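Beta-gamma-crystallin (Geodia cydonium, PDB 4IAU) is of unknown function but binds calcium and belongs to the beta/gamma-crystallin family of Greek key proteins. Local coordinates at residues Thr7-Gly12 against Phe29-Val34; Trp39-Gln44 against Phe71-Phe76; Lys80-Gly85 against Leu117-Gln122. All coordinates share one frame; numbering follows the deposited sequence.

Contact 1: Thr7-Gly12 against Phe29-Val34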
# COMPACT_ATOMS: atom_id res chain seq x y z
N THR A 7 -4.13 12.50 -10.84
CA THR A 7 -5.04 13.60 -10.99
C THR A 7 -6.38 13.22 -10.33
O THR A 7 -6.90 12.13 -10.56
CB THR A 7 -5.33 13.89 -12.47
OG1 THR A 7 -4.12 14.29 -13.11
CG2 THR A 7 -6.40 14.98 -12.65
N LEU A 8 -6.90 14.13 -9.51
CA LEU A 8 -8.17 13.98 -8.86
C LEU A 8 -9.05 15.16 -9.21
O LEU A 8 -8.59 16.29 -9.34
CB LEU A 8 -8.04 13.88 -7.33
CG LEU A 8 -7.30 12.63 -6.83
CD1 LEU A 8 -6.99 12.75 -5.37
CD2 LEU A 8 -8.11 11.42 -7.12
N VAL A 9 -10.34 14.88 -9.43
CA VAL A 9 -11.30 15.89 -9.88
C VAL A 9 -12.53 15.85 -8.97
O VAL A 9 -13.05 14.79 -8.62
CB VAL A 9 -11.71 15.64 -11.35
CG1 VAL A 9 -12.56 16.80 -11.85
CG2 VAL A 9 -10.52 15.43 -12.24
N THR A 10 -12.98 17.04 -8.55
CA THR A 10 -14.17 17.19 -7.74
C THR A 10 -15.41 17.01 -8.58
O THR A 10 -15.39 17.14 -9.79
CB THR A 10 -14.21 18.55 -7.03
OG1 THR A 10 -14.45 19.51 -8.03
CG2 THR A 10 -12.97 18.84 -6.26
N SER A 11 -16.55 16.83 -7.90
CA SER A 11 -17.82 16.73 -8.62
C SER A 11 -18.10 18.03 -9.37
O SER A 11 -18.80 18.02 -10.37
CB SER A 11 -18.96 16.45 -7.64
OG SER A 11 -19.12 17.48 -6.71
N GLY A 12 -17.60 19.16 -8.88
CA GLY A 12 -17.80 20.45 -9.53
C GLY A 12 -16.94 20.71 -10.70
O GLY A 12 -17.14 21.70 -11.38
N PHE A 29 -12.99 14.69 -3.51
CA PHE A 29 -12.78 14.31 -4.88
C PHE A 29 -13.71 13.19 -5.30
O PHE A 29 -14.04 12.31 -4.47
CB PHE A 29 -11.32 13.94 -5.10
CG PHE A 29 -10.34 15.10 -4.98
CD1 PHE A 29 -10.31 16.09 -5.97
CD2 PHE A 29 -9.44 15.21 -3.94
CE1 PHE A 29 -9.43 17.14 -5.90
CE2 PHE A 29 -8.55 16.22 -3.90
CZ PHE A 29 -8.52 17.20 -4.87
N ALA A 30 -14.09 13.20 -6.56
CA ALA A 30 -15.06 12.24 -7.11
C ALA A 30 -14.48 11.38 -8.24
O ALA A 30 -15.01 10.29 -8.46
CB ALA A 30 -16.28 12.98 -7.60
N ARG A 31 -13.51 11.86 -8.99
CA ARG A 31 -12.96 11.14 -10.15
C ARG A 31 -11.45 11.16 -10.07
O ARG A 31 -10.84 12.02 -9.43
CB ARG A 31 -13.46 11.73 -11.48
CG ARG A 31 -14.95 11.59 -11.64
CD ARG A 31 -15.45 11.88 -13.09
NE ARG A 31 -15.25 13.20 -13.42
CZ ARG A 31 -15.13 13.70 -14.64
NH1 ARG A 31 -15.07 12.96 -15.74
NH2 ARG A 31 -14.97 15.00 -14.69
N VAL A 32 -10.86 10.17 -10.75
CA VAL A 32 -9.42 9.90 -10.60
C VAL A 32 -8.83 9.45 -11.92
O VAL A 32 -9.47 8.72 -12.70
CB VAL A 32 -9.23 8.80 -9.53
CG1 VAL A 32 -9.95 7.50 -9.88
CG2 VAL A 32 -7.74 8.55 -9.24
N ARG A 33 -7.57 9.80 -12.13
CA ARG A 33 -6.72 9.22 -13.16
C ARG A 33 -5.29 9.14 -12.62
O ARG A 33 -4.64 10.16 -12.47
CB ARG A 33 -6.73 10.00 -14.45
CG ARG A 33 -5.88 9.39 -15.55
CD ARG A 33 -5.90 10.20 -16.79
NE ARG A 33 -4.88 9.78 -17.73
CZ ARG A 33 -4.63 10.39 -18.88
NH1 ARG A 33 -5.38 11.43 -19.24
NH2 ARG A 33 -3.61 9.92 -19.59
N VAL A 34 -4.82 7.91 -12.34
CA VAL A 34 -3.41 7.71 -12.02
C VAL A 34 -2.61 7.82 -13.31
O VAL A 34 -2.86 7.07 -14.26
CB VAL A 34 -3.17 6.34 -11.38
CG1 VAL A 34 -1.68 6.10 -11.24
CG2 VAL A 34 -3.85 6.24 -10.03
O HOH W 1 -16.02 15.89 -12.20
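Thr-7 and Arg-33 face each other as an antiparallel hydrogen-bonded pair and exchange two backbone bonds, Thr-7 N to Arg-33 O and Arg-33 N to Thr-7 O, each 2.9 Å long. The segments 7-9 and 31-34 run at 170° to one another. Two residues on, Val-9 N donates a hydrogen bond to Arg-31 O, while Val-9 O receives two donors, Ala-30 N at 2.8 Å and Arg-31 N at 3.0 Å. Since Ala-30 and Arg-31 both face Val-9, this is a classic beta bulge, and one carbonyl satisfies two amides. Beyond it a water bridges the segments: it donates to Thr-10 O and accepts from Arg-31 NH2, each at 2.8 Å. Other side chains look elsewhere: Thr-7 OG1 bonds to Asp-17, Thr-10 OG1 to Ser-14 and Arg-33 NE to the carbonyl of Ser-63.

On the face carrying Leu-8 and Val-32, away from Thr-7, Val-9 and Arg-31, the contact is apolar. Leu-8 CB sits over the Phe-29 ring, 3.6 Å from its centroid and 18° off the normal, a CH-pi contact, and Leu-8 CD2 meets Val-32 CG2 at 3.6 Å.

The pair forms the middle of a Greek key sheet: Leu-8 bonds through its backbone to Gln-16 of strand 15-18, and Val-32 to Met-67 of strand 67-68; both side chains pack on Phe-41 of strand 38-42 in the facing sheet.

Contact 2: Trp39-Gln44 against Phe71-Phe76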
# COMPACT_ATOMS: atom_id res chain seq x y z
N TRP A 39 -1.39 3.83 -6.81
CA TRP A 39 -1.88 4.56 -5.68
C TRP A 39 -2.97 3.78 -4.94
O TRP A 39 -3.72 3.04 -5.55
CB TRP A 39 -2.47 5.92 -6.12
CG TRP A 39 -1.44 6.88 -6.63
CD1 TRP A 39 -0.76 6.81 -7.81
CD2 TRP A 39 -0.95 8.04 -5.96
NE1 TRP A 39 0.12 7.87 -7.92
CE2 TRP A 39 0.01 8.64 -6.80
CE3 TRP A 39 -1.27 8.67 -4.73
CZ2 TRP A 39 0.67 9.83 -6.44
CZ3 TRP A 39 -0.61 9.84 -4.36
CH2 TRP A 39 0.35 10.40 -5.23
N ILE A 40 -3.09 4.03 -3.65
CA ILE A 40 -4.14 3.45 -2.84
C ILE A 40 -4.91 4.60 -2.21
O ILE A 40 -4.32 5.57 -1.70
CB ILE A 40 -3.62 2.49 -1.74
CG1 ILE A 40 -2.54 1.57 -2.28
CG2 ILE A 40 -4.79 1.70 -1.16
CD1 ILE A 40 -1.85 0.71 -1.30
N PHE A 41 -6.23 4.49 -2.26
CA PHE A 41 -7.19 5.46 -1.76
C PHE A 41 -7.97 4.83 -0.62
O PHE A 41 -8.32 3.65 -0.69
CB PHE A 41 -8.13 5.95 -2.86
CG PHE A 41 -7.36 6.51 -4.05
CD1 PHE A 41 -6.86 5.61 -5.00
CD2 PHE A 41 -7.12 7.88 -4.17
CE1 PHE A 41 -6.07 6.15 -6.01
CE2 PHE A 41 -6.31 8.37 -5.16
CZ PHE A 41 -5.78 7.48 -6.06
N TYR A 42 -8.29 5.65 0.41
CA TYR A 42 -8.89 5.14 1.61
C TYR A 42 -10.07 6.02 2.02
O TYR A 42 -10.01 7.24 1.91
CB TYR A 42 -7.88 5.13 2.76
CG TYR A 42 -6.61 4.38 2.45
CD1 TYR A 42 -5.56 4.99 1.79
CD2 TYR A 42 -6.45 3.04 2.80
CE1 TYR A 42 -4.40 4.32 1.48
CE2 TYR A 42 -5.28 2.34 2.53
CZ TYR A 42 -4.23 2.99 1.87
OH TYR A 42 -3.04 2.39 1.60
N GLN A 43 -11.08 5.36 2.59
CA GLN A 43 -12.28 6.07 3.04
C GLN A 43 -12.04 6.94 4.25
O GLN A 43 -12.73 7.96 4.44
CB GLN A 43 -13.37 5.01 3.30
CG GLN A 43 -14.68 5.57 3.75
CD GLN A 43 -15.74 4.52 3.82
OE1 GLN A 43 -15.46 3.36 4.18
NE2 GLN A 43 -16.95 4.89 3.49
N GLN A 44 -11.10 6.55 5.13
CA GLN A 44 -10.77 7.30 6.32
C GLN A 44 -9.42 7.96 6.16
O GLN A 44 -8.54 7.51 5.41
CB GLN A 44 -10.71 6.39 7.56
CG GLN A 44 -11.94 5.56 7.80
CD GLN A 44 -11.76 4.60 8.95
OE1 GLN A 44 -10.74 3.92 9.06
NE2 GLN A 44 -12.77 4.55 9.82
N PHE A 71 -15.79 5.90 -3.58
CA PHE A 71 -16.09 6.63 -2.37
C PHE A 71 -15.27 7.91 -2.41
O PHE A 71 -14.32 8.03 -3.17
CB PHE A 71 -15.80 5.81 -1.08
CG PHE A 71 -14.36 5.28 -1.06
CD1 PHE A 71 -13.31 6.09 -0.61
CD2 PHE A 71 -14.06 4.01 -1.51
CE1 PHE A 71 -12.03 5.66 -0.69
CE2 PHE A 71 -12.73 3.58 -1.53
CZ PHE A 71 -11.73 4.39 -1.13
N THR A 72 -15.62 8.83 -1.52
CA THR A 72 -14.84 10.07 -1.40
C THR A 72 -13.60 9.78 -0.56
O THR A 72 -13.74 9.39 0.59
CB THR A 72 -15.67 11.12 -0.65
OG1 THR A 72 -16.90 11.28 -1.37
CG2 THR A 72 -14.92 12.45 -0.60
N PRO A 73 -12.40 9.92 -1.11
CA PRO A 73 -11.22 9.59 -0.31
C PRO A 73 -11.02 10.58 0.84
O PRO A 73 -11.22 11.78 0.67
CB PRO A 73 -10.09 9.63 -1.28
CG PRO A 73 -10.63 9.72 -2.64
CD PRO A 73 -12.06 10.23 -2.50
N ARG A 74 -10.55 10.08 1.96
CA ARG A 74 -10.04 10.93 3.05
C ARG A 74 -8.54 10.81 3.21
O ARG A 74 -7.96 11.59 3.99
CB ARG A 74 -10.78 10.67 4.36
CG ARG A 74 -12.22 11.17 4.37
CD ARG A 74 -12.34 12.63 4.80
NE ARG A 74 -11.89 13.60 3.83
CZ ARG A 74 -12.66 14.14 2.90
NH1 ARG A 74 -13.87 13.73 2.70
NH2 ARG A 74 -12.16 15.11 2.12
N SER A 75 -7.88 9.92 2.49
CA SER A 75 -6.44 9.85 2.43
C SER A 75 -6.07 8.99 1.23
O SER A 75 -6.89 8.22 0.73
CB SER A 75 -5.81 9.29 3.72
OG SER A 75 -6.25 7.98 4.03
N PHE A 76 -4.81 9.12 0.77
CA PHE A 76 -4.35 8.34 -0.37
C PHE A 76 -2.86 8.48 -0.43
O PHE A 76 -2.26 9.45 0.04
CB PHE A 76 -5.05 8.77 -1.68
CG PHE A 76 -4.96 10.24 -2.03
CD1 PHE A 76 -5.90 11.12 -1.54
CD2 PHE A 76 -3.95 10.74 -2.83
CE1 PHE A 76 -5.83 12.47 -1.88
CE2 PHE A 76 -3.90 12.07 -3.15
CZ PHE A 76 -4.84 12.96 -2.68
O HOH W 2 -14.83 9.05 2.97
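Phe-76 meets Phe-41 across an antiparallel non-hydrogen-bonded pair and, of all residues here, has the most surface buried by the contact. Its CG, held between the backbone N and the carbonyl carbon (chi1 55°), brings the ring to 3.8 Å from Phe-41 CD2, measured at CG; its CB lies closer still to the same atom. The two rings are near parallel, at 26°, but slid apart with centroids 5.6 Å from each other, so there is little overlap. At the rim of the Phe-76 ring, CD2 touches Trp-39 CZ3 at 3.8 Å, near the plane of the Phe-76 ring.

Phe-71, next in buried surface, reaches the other segment from the loop. Phe-41 O lies at the ring's edge, 3.5 Å from CZ; CE1 comes within 3.4 Å of Tyr-42 C, while Gln-43 CB sits over one face, offset toward the rim.

The main chains are joined at Tyr-42, whose N donates to Ser-75 O and whose OH bonds to Phe-94 O. Tyr-42 O takes a bond of 2.9 Å and 161° from Arg-74 N, against a weak one of 3.5 Å from Ser-75 N; both residues face Tyr-42, a classic beta bulge. Ser-75 OG donates a hydrogen bond to Gln-44 O at 2.7 Å and also hydrogen-bonds with Tyr-47 N, which ties the turn to helix 45-48.

Strand 38-42 is the middle strand of its sheet, between 57-61 and 75-78. The Phe-41 and Phe-76 side chains pack against Leu-8 of strand 5-9, joining the two sheets of the sandwich.

Contact 3: Lys80-Gly85 against Leu117-Gln122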
# COMPACT_ATOMS: atom_id res chain seq x y z
N LYS A 80 5.45 3.29 -3.13
CA LYS A 80 6.71 3.84 -3.58
C LYS A 80 7.72 2.76 -3.98
O LYS A 80 8.75 3.07 -4.59
CB LYS A 80 7.34 4.77 -2.51
CG LYS A 80 6.45 5.97 -2.23
CD LYS A 80 7.21 7.06 -1.47
CE LYS A 80 7.66 6.60 -0.10
NZ LYS A 80 6.63 5.96 0.75
N THR A 81 7.41 1.50 -3.73
CA THR A 81 8.22 0.39 -4.23
C THR A 81 7.71 -0.18 -5.52
O THR A 81 8.25 -1.23 -5.94
CB THR A 81 8.41 -0.68 -3.13
OG1 THR A 81 7.16 -1.24 -2.93
CG2 THR A 81 9.11 -0.13 -1.91
N PHE A 82 6.77 0.46 -6.17
CA PHE A 82 6.40 0.08 -7.54
C PHE A 82 7.69 0.02 -8.36
O PHE A 82 8.47 1.00 -8.36
CB PHE A 82 5.44 1.13 -8.04
CG PHE A 82 5.06 0.97 -9.50
CD1 PHE A 82 4.48 -0.17 -9.97
CD2 PHE A 82 5.31 1.95 -10.40
CE1 PHE A 82 4.12 -0.33 -11.31
CE2 PHE A 82 4.92 1.88 -11.75
CZ PHE A 82 4.29 0.73 -12.16
N GLN A 83 7.93 -1.09 -9.03
CA GLN A 83 9.11 -1.29 -9.87
C GLN A 83 10.43 -1.31 -9.12
O GLN A 83 11.49 -1.13 -9.77
CB GLN A 83 9.17 -0.23 -10.97
CG GLN A 83 7.97 -0.22 -11.90
CD GLN A 83 8.05 0.87 -12.95
OE1 GLN A 83 8.76 1.86 -12.78
NE2 GLN A 83 7.34 0.69 -14.04
N VAL A 84 10.37 -1.52 -7.83
CA VAL A 84 11.57 -1.50 -7.01
C VAL A 84 11.60 -2.65 -6.05
O VAL A 84 12.66 -3.25 -5.90
CB VAL A 84 11.66 -0.18 -6.23
CG1 VAL A 84 12.91 -0.24 -5.33
CG2 VAL A 84 11.70 1.05 -7.12
N GLY A 85 10.53 -3.00 -5.37
CA GLY A 85 10.59 -3.99 -4.29
C GLY A 85 9.23 -4.26 -3.72
O GLY A 85 8.30 -4.58 -4.48
N LEU A 117 2.23 -5.38 -0.62
CA LEU A 117 2.27 -5.32 -2.06
C LEU A 117 3.70 -5.61 -2.50
O LEU A 117 4.60 -4.87 -2.14
CB LEU A 117 1.84 -3.94 -2.59
CG LEU A 117 0.37 -3.63 -2.33
CD1 LEU A 117 0.07 -2.16 -2.65
CD2 LEU A 117 -0.54 -4.54 -3.14
N ILE A 118 3.89 -6.68 -3.28
CA ILE A 118 5.21 -7.01 -3.80
C ILE A 118 5.20 -6.66 -5.28
O ILE A 118 4.50 -7.30 -6.08
CB ILE A 118 5.62 -8.46 -3.57
CG1 ILE A 118 5.55 -8.82 -2.08
CG2 ILE A 118 7.02 -8.67 -4.13
CD1 ILE A 118 5.99 -10.22 -1.72
N SER A 119 5.97 -5.65 -5.66
CA SER A 119 6.05 -5.25 -7.06
C SER A 119 7.20 -5.95 -7.79
O SER A 119 7.09 -6.25 -8.98
CB SER A 119 6.18 -3.74 -7.22
OG SER A 119 6.28 -3.36 -8.60
N GLN A 120 8.32 -6.18 -7.13
CA GLN A 120 9.49 -6.72 -7.78
C GLN A 120 10.21 -7.61 -6.79
O GLN A 120 10.26 -7.32 -5.60
CB GLN A 120 10.44 -5.59 -8.20
CG GLN A 120 11.44 -5.95 -9.26
CD GLN A 120 12.36 -4.77 -9.54
OE1 GLN A 120 12.27 -4.12 -10.62
NE2 GLN A 120 13.17 -4.18 -8.70
N GLY A 121 10.82 -8.68 -7.32
CA GLY A 121 11.67 -9.55 -6.56
C GLY A 121 10.97 -10.80 -6.04
O GLY A 121 9.79 -10.87 -5.88
N GLN A 122 11.85 -11.78 -5.73
CA GLN A 122 11.46 -12.96 -5.01
C GLN A 122 11.99 -12.82 -3.58
O GLN A 122 13.13 -12.43 -3.40
CB GLN A 122 12.02 -14.24 -5.62
CG GLN A 122 11.51 -14.45 -7.05
CD GLN A 122 10.06 -14.88 -7.08
OE1 GLN A 122 9.53 -15.58 -6.22
NE2 GLN A 122 9.36 -14.34 -8.07
O HOH W 3 5.20 -2.78 -4.10
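Ser-119 receives the 80-85 loop at the end of strand 115-118, in a beta/gamma-crystallin Greek key domain. In the conformer described (Ser-119 has two), OG accepts from Gln-83 N at 2.8 Å along a nearly straight bond of 169°. The hydroxyl is brought there by a side chain with OG anti to the backbone N (chi1 179°), and CB of the same residue lies 3.5 Å from Thr-81 O. A second grip is made by the main chain: Gly-85 O accepts from Ser-119 N at 2.8 Å and from Gln-120 N at 3.1 Å. These donors come from different directions, the first nearly along the C=O axis, the second at a C=O...donor angle of 131°. Gly-85 CA adds a CA-H...O contact to Gln-120 O.

Behind this first shell the loop holds its own shape. Thr-81 O accepts from both Val-84 N and Gly-85 N, each at 2.9 Å, so the backbone is folded back where it passes Ser-119. Phe-82 adds a looser contact, its CD1 3.9 Å from Ser-119 OG, and Gln-83 CG lies over the centre of one ring face, 3.6 Å above the plane.

Farther out, Phe-82 rests on Met-38, and Leu-117 on Ile-40 of strand 38-42, which places the contact beside the junction of the two halves of the chain. Val-84 O bonds to Arg-161 of strand 158-161, and Gln-120 O to Trp-123 NE1. Thr-81 OG1 has Thr-87 as its partner and also pairs with a water 2.8 Å away, which donates to Leu-117 O.

In the fold
From the N terminus the contacts follow in series, each closing before the next opens, so none nests within or crosses another. Contact 1 closes the excursion through strand 15-18 by returning 29-34 to 7-12. The chain then turns directly from strand 31-36 into strand 38-42, and contact 2 closes the longer path through helix 45-48 and strands 57-61 and 67-68. Their centres are 12 Å apart and they pack together, Leu-8 CD1 lying 3.4 Å from Phe-76 CZ between facing sheets. Contact 3 closes the loop through strands 86-89, 98-101 and the start of 115-118, tying the segment between the two halves to the second, and touches contact 2 where Ile-40 CD1 meets Leu-117 CD1 at 3.7 Å.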